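MsStt7d protein (Micromonas, PDB 4IX3) is a homolog of the state transition kinase Stt7 whose catalytic domain probably binds ATP and phosphorylates proteins. Local coordinates at residues K19-P27 against E97-E105. Numbering follows the deposited sequence.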
loop_
_atom_site.group_PDB
_atom_site.type_symbol
_atom_site.label_atom_id
_atom_site.label_comp_id
_atom_site.label_asym_id
_atom_site.label_seq_id
_atom_site.Cartn_x
_atom_site.Cartn_y
_atom_site.Cartn_z
ATOM N N LYS B 19 -27.484 -6.076 -1.548
ATOM C CA LYS B 19 -28.507 -5.381 -0.755
ATOM C C LYS B 19 -28.480 -5.760 0.741
ATOM O O LYS B 19 -28.903 -4.989 1.594
ATOM C CB LYS B 19 -29.911 -5.589 -1.347
ATOM C CG LYS B 19 -30.425 -7.018 -1.223
ATOM C CD LYS B 19 -31.728 -7.257 -1.994
ATOM C CE LYS B 19 -32.808 -7.893 -1.138
ATOM N NZ LYS B 19 -32.391 -9.155 -0.444
ATOM N N ASP B 20 -27.848 -6.884 1.066
ATOM C CA ASP B 20 -27.823 -7.357 2.451
ATOM C C ASP B 20 -26.547 -6.935 3.200
ATOM O O ASP B 20 -26.303 -7.340 4.343
ATOM C CB ASP B 20 -28.045 -8.864 2.492
ATOM C CG ASP B 20 -29.496 -9.244 2.207
ATOM O OD1 ASP B 20 -30.459 -8.480 2.533
ATOM O OD2 ASP B 20 -29.640 -10.316 1.604
ATOM N N ILE B 21 -25.712 -6.123 2.553
ATOM C CA ILE B 21 -24.421 -5.739 3.141
ATOM C C ILE B 21 -24.502 -4.231 3.346
ATOM O O ILE B 21 -24.710 -3.456 2.395
ATOM C CB ILE B 21 -23.218 -6.142 2.252
ATOM C CG1 ILE B 21 -23.153 -7.691 2.194
ATOM C CG2 ILE B 21 -21.913 -5.591 2.834
ATOM C CD1 ILE B 21 -22.332 -8.246 1.058
ATOM N N ARG B 22 -24.154 -3.831 4.561
ATOM C CA ARG B 22 -23.942 -2.448 4.910
ATOM C C ARG B 22 -22.469 -2.301 5.265
ATOM O O ARG B 22 -21.955 -3.028 6.120
ATOM C CB ARG B 22 -24.827 -2.013 6.085
ATOM C CG ARG B 22 -24.656 -0.556 6.443
ATOM C CD ARG B 22 -25.744 -0.098 7.394
ATOM N NE ARG B 22 -25.651 -0.784 8.675
ATOM C CZ ARG B 22 -24.844 -0.397 9.661
ATOM N NH1 ARG B 22 -24.026 0.634 9.471
ATOM N NH2 ARG B 22 -24.855 -1.041 10.827
ATOM N N VAL B 23 -21.807 -1.351 4.622
ATOM C CA VAL B 23 -20.385 -1.093 4.845
ATOM C C VAL B 23 -20.259 0.101 5.778
ATOM O O VAL B 23 -20.975 1.106 5.642
ATOM C CB VAL B 23 -19.570 -1.021 3.524
ATOM C CG1 VAL B 23 -20.137 -0.021 2.533
ATOM C CG2 VAL B 23 -18.100 -0.724 3.825
ATOM N N LEU B 24 -19.384 -0.021 6.772
ATOM C CA LEU B 24 -19.150 1.091 7.689
ATOM C C LEU B 24 -17.927 1.891 7.220
ATOM O O LEU B 24 -16.874 1.317 6.949
ATOM C CB LEU B 24 -18.910 0.560 9.110
ATOM C CG LEU B 24 -20.122 0.118 9.919
ATOM C CD1 LEU B 24 -20.948 -0.950 9.235
ATOM C CD2 LEU B 24 -19.689 -0.351 11.297
ATOM N N PRO B 25 -18.076 3.214 7.055
ATOM C CA PRO B 25 -16.894 4.015 6.716
ATOM C C PRO B 25 -15.749 3.880 7.732
ATOM O O PRO B 25 -15.988 3.588 8.914
ATOM C CB PRO B 25 -17.424 5.448 6.724
ATOM C CG PRO B 25 -18.904 5.357 6.568
ATOM C CD PRO B 25 -19.341 3.962 6.924
ATOM N N GLY B 26 -14.516 4.007 7.247
ATOM C CA GLY B 26 -13.330 3.928 8.102
ATOM C C GLY B 26 -12.511 2.680 7.840
ATOM O O GLY B 26 -12.791 1.635 8.408
ATOM N N PRO B 27 -11.480 2.769 6.985
ATOM C CA PRO B 27 -10.667 1.576 6.761
ATOM C C PRO B 27 -10.098 0.947 8.039
ATOM O O PRO B 27 -9.645 1.651 8.938
ATOM C CB PRO B 27 -9.565 2.079 5.836
ATOM C CG PRO B 27 -10.234 3.176 5.068
ATOM C CD PRO B 27 -11.104 3.871 6.079
ATOM N N GLU B 97 -21.874 3.861 -2.696
ATOM C CA GLU B 97 -20.926 4.827 -2.162
ATOM C C GLU B 97 -20.651 4.411 -0.732
ATOM O O GLU B 97 -21.593 4.169 0.022
ATOM C CB GLU B 97 -21.551 6.231 -2.169
ATOM C CG GLU B 97 -21.994 6.690 -3.540
ATOM C CD GLU B 97 -23.339 6.107 -3.973
ATOM O OE1 GLU B 97 -24.225 5.875 -3.110
ATOM O OE2 GLU B 97 -23.530 5.906 -5.199
ATOM N N ILE B 98 -19.380 4.375 -0.341
ATOM C CA ILE B 98 -19.048 3.954 1.031
ATOM C C ILE B 98 -19.769 4.858 2.031
ATOM O O ILE B 98 -20.264 4.382 3.059
ATOM C CB ILE B 98 -17.521 3.951 1.298
ATOM C CG1 ILE B 98 -16.818 3.089 0.246
ATOM C CG2 ILE B 98 -17.189 3.464 2.711
ATOM C CD1 ILE B 98 -17.175 1.619 0.272
ATOM N N TYR B 99 -19.822 6.160 1.757
ATOM C CA TYR B 99 -20.449 7.066 2.721
ATOM C C TYR B 99 -21.960 6.828 2.875
ATOM O O TYR B 99 -22.549 7.173 3.905
ATOM C CB TYR B 99 -20.127 8.520 2.384
ATOM C CG TYR B 99 -20.560 8.964 1.003
ATOM C CD1 TYR B 99 -21.875 9.377 0.761
ATOM C CD2 TYR B 99 -19.640 9.042 -0.046
ATOM C CE1 TYR B 99 -22.266 9.822 -0.493
ATOM C CE2 TYR B 99 -20.019 9.499 -1.301
ATOM C CZ TYR B 99 -21.333 9.872 -1.515
ATOM O OH TYR B 99 -21.716 10.321 -2.755
ATOM N N ASN B 100 -22.574 6.197 1.870
ATOM C CA ASN B 100 -23.977 5.791 1.945
ATOM C C ASN B 100 -24.128 4.390 2.556
ATOM O O ASN B 100 -25.231 3.855 2.651
ATOM C CB ASN B 100 -24.614 5.857 0.552
ATOM C CG ASN B 100 -24.974 7.283 0.172
ATOM O OD1 ASN B 100 -25.074 7.619 -1.011
ATOM N ND2 ASN B 100 -25.134 8.134 1.178
ATOM N N GLY B 101 -23.011 3.771 2.934
ATOM C CA GLY B 101 -23.035 2.407 3.450
ATOM C C GLY B 101 -23.254 1.285 2.453
ATOM O O GLY B 101 -23.553 0.159 2.834
ATOM N N THR B 102 -23.041 1.574 1.171
ATOM C CA THR B 102 -23.277 0.588 0.141
ATOM C C THR B 102 -21.986 0.252 -0.576
ATOM O O THR B 102 -21.098 1.110 -0.776
ATOM C CB THR B 102 -24.327 1.063 -0.872
ATOM O OG1 THR B 102 -23.973 2.378 -1.301
ATOM C CG2 THR B 102 -25.701 1.050 -0.249
ATOM N N LEU B 103 -21.884 -0.993 -1.014
ATOM C CA LEU B 103 -20.672 -1.444 -1.710
ATOM C C LEU B 103 -20.461 -0.741 -3.044
ATOM O O LEU B 103 -21.394 -0.642 -3.860
ATOM C CB LEU B 103 -20.710 -2.964 -1.949
ATOM C CG LEU B 103 -20.732 -3.790 -0.670
ATOM C CD1 LEU B 103 -20.986 -5.231 -1.086
ATOM C CD2 LEU B 103 -19.452 -3.636 0.150
ATOM N N THR B 104 -19.228 -0.316 -3.320
ATOM C CA THR B 104 -18.906 0.393 -4.567
ATOM C C THR B 104 -18.608 -0.573 -5.721
ATOM O O THR B 104 -18.314 -1.783 -5.521
ATOM C CB THR B 104 -17.698 1.309 -4.335
ATOM O OG1 THR B 104 -16.662 0.519 -3.754
ATOM C CG2 THR B 104 -18.041 2.440 -3.373
ATOM N N GLU B 105 -18.666 -0.054 -6.944
ATOM C CA GLU B 105 -18.335 -0.852 -8.139
ATOM C C GLU B 105 -17.014 -1.618 -7.956
ATOM O O GLU B 105 -15.987 -1.030 -7.563
ATOM C CB GLU B 105 -18.269 0.140 -9.334
ATOM C CG GLU B 105 -17.934 -0.522 -10.664
ATOM C CD GLU B 105 -16.441 -0.743 -10.957
ATOM O OE1 GLU B 105 -15.661 0.210 -10.654
ATOM O OE2 GLU B 105 -16.050 -1.809 -11.511
HETATM O O HOH W 1 -24.123 -2.685 -0.349
HETATM O O HOH W 2 -26.525 -1.369 2.578
#
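In the N-lobe of this protein kinase fold, Val23 on the first strand of the antiparallel sheet meets Gly101, in the loop that joins strands 84-90 and 106-112. One direct hydrogen bond ties them: Val23 N gives its hydrogen to Gly101 O over 2.9 Å, nearly straight at 169°, though the donor sits above the carbonyl plane. Arg22 CA also brings its hydrogen to Gly101 O, the two heavy atoms 3.4 Å apart, while Gly101 CA returns a similar contact to Val23 O. Val23 has its CG1 between backbone N and carbonyl carbon (chi1 54°), which lays that methyl on the Gly101 carbonyl, 3.4 Å from its C, and brings it near Ile98 CD1. Further out, Pro25 CG lies 3.9 Å from Ile98 O, in the 3-10 turn 98-100. On the inner side, Leu103 CD1 packs against Ile21 CD1 at 3.9 Å and against Ile21 CG2, and Leu49, Ile88, Leu90, Met110 and Trp108 of the sheet border this apolar pair. The other methyl, Leu103 CD2, is 4.3 Å from Val23 CB. An alanine in place of Leu103 would probably open a gap beside Ile21 and Val23, leaving the Ile21 methyls without their neighbour from the loop. Where the backbones diverge, water takes over: one molecule accepts from Leu103 N and donates to Ile21 O, both at 2.9 Å.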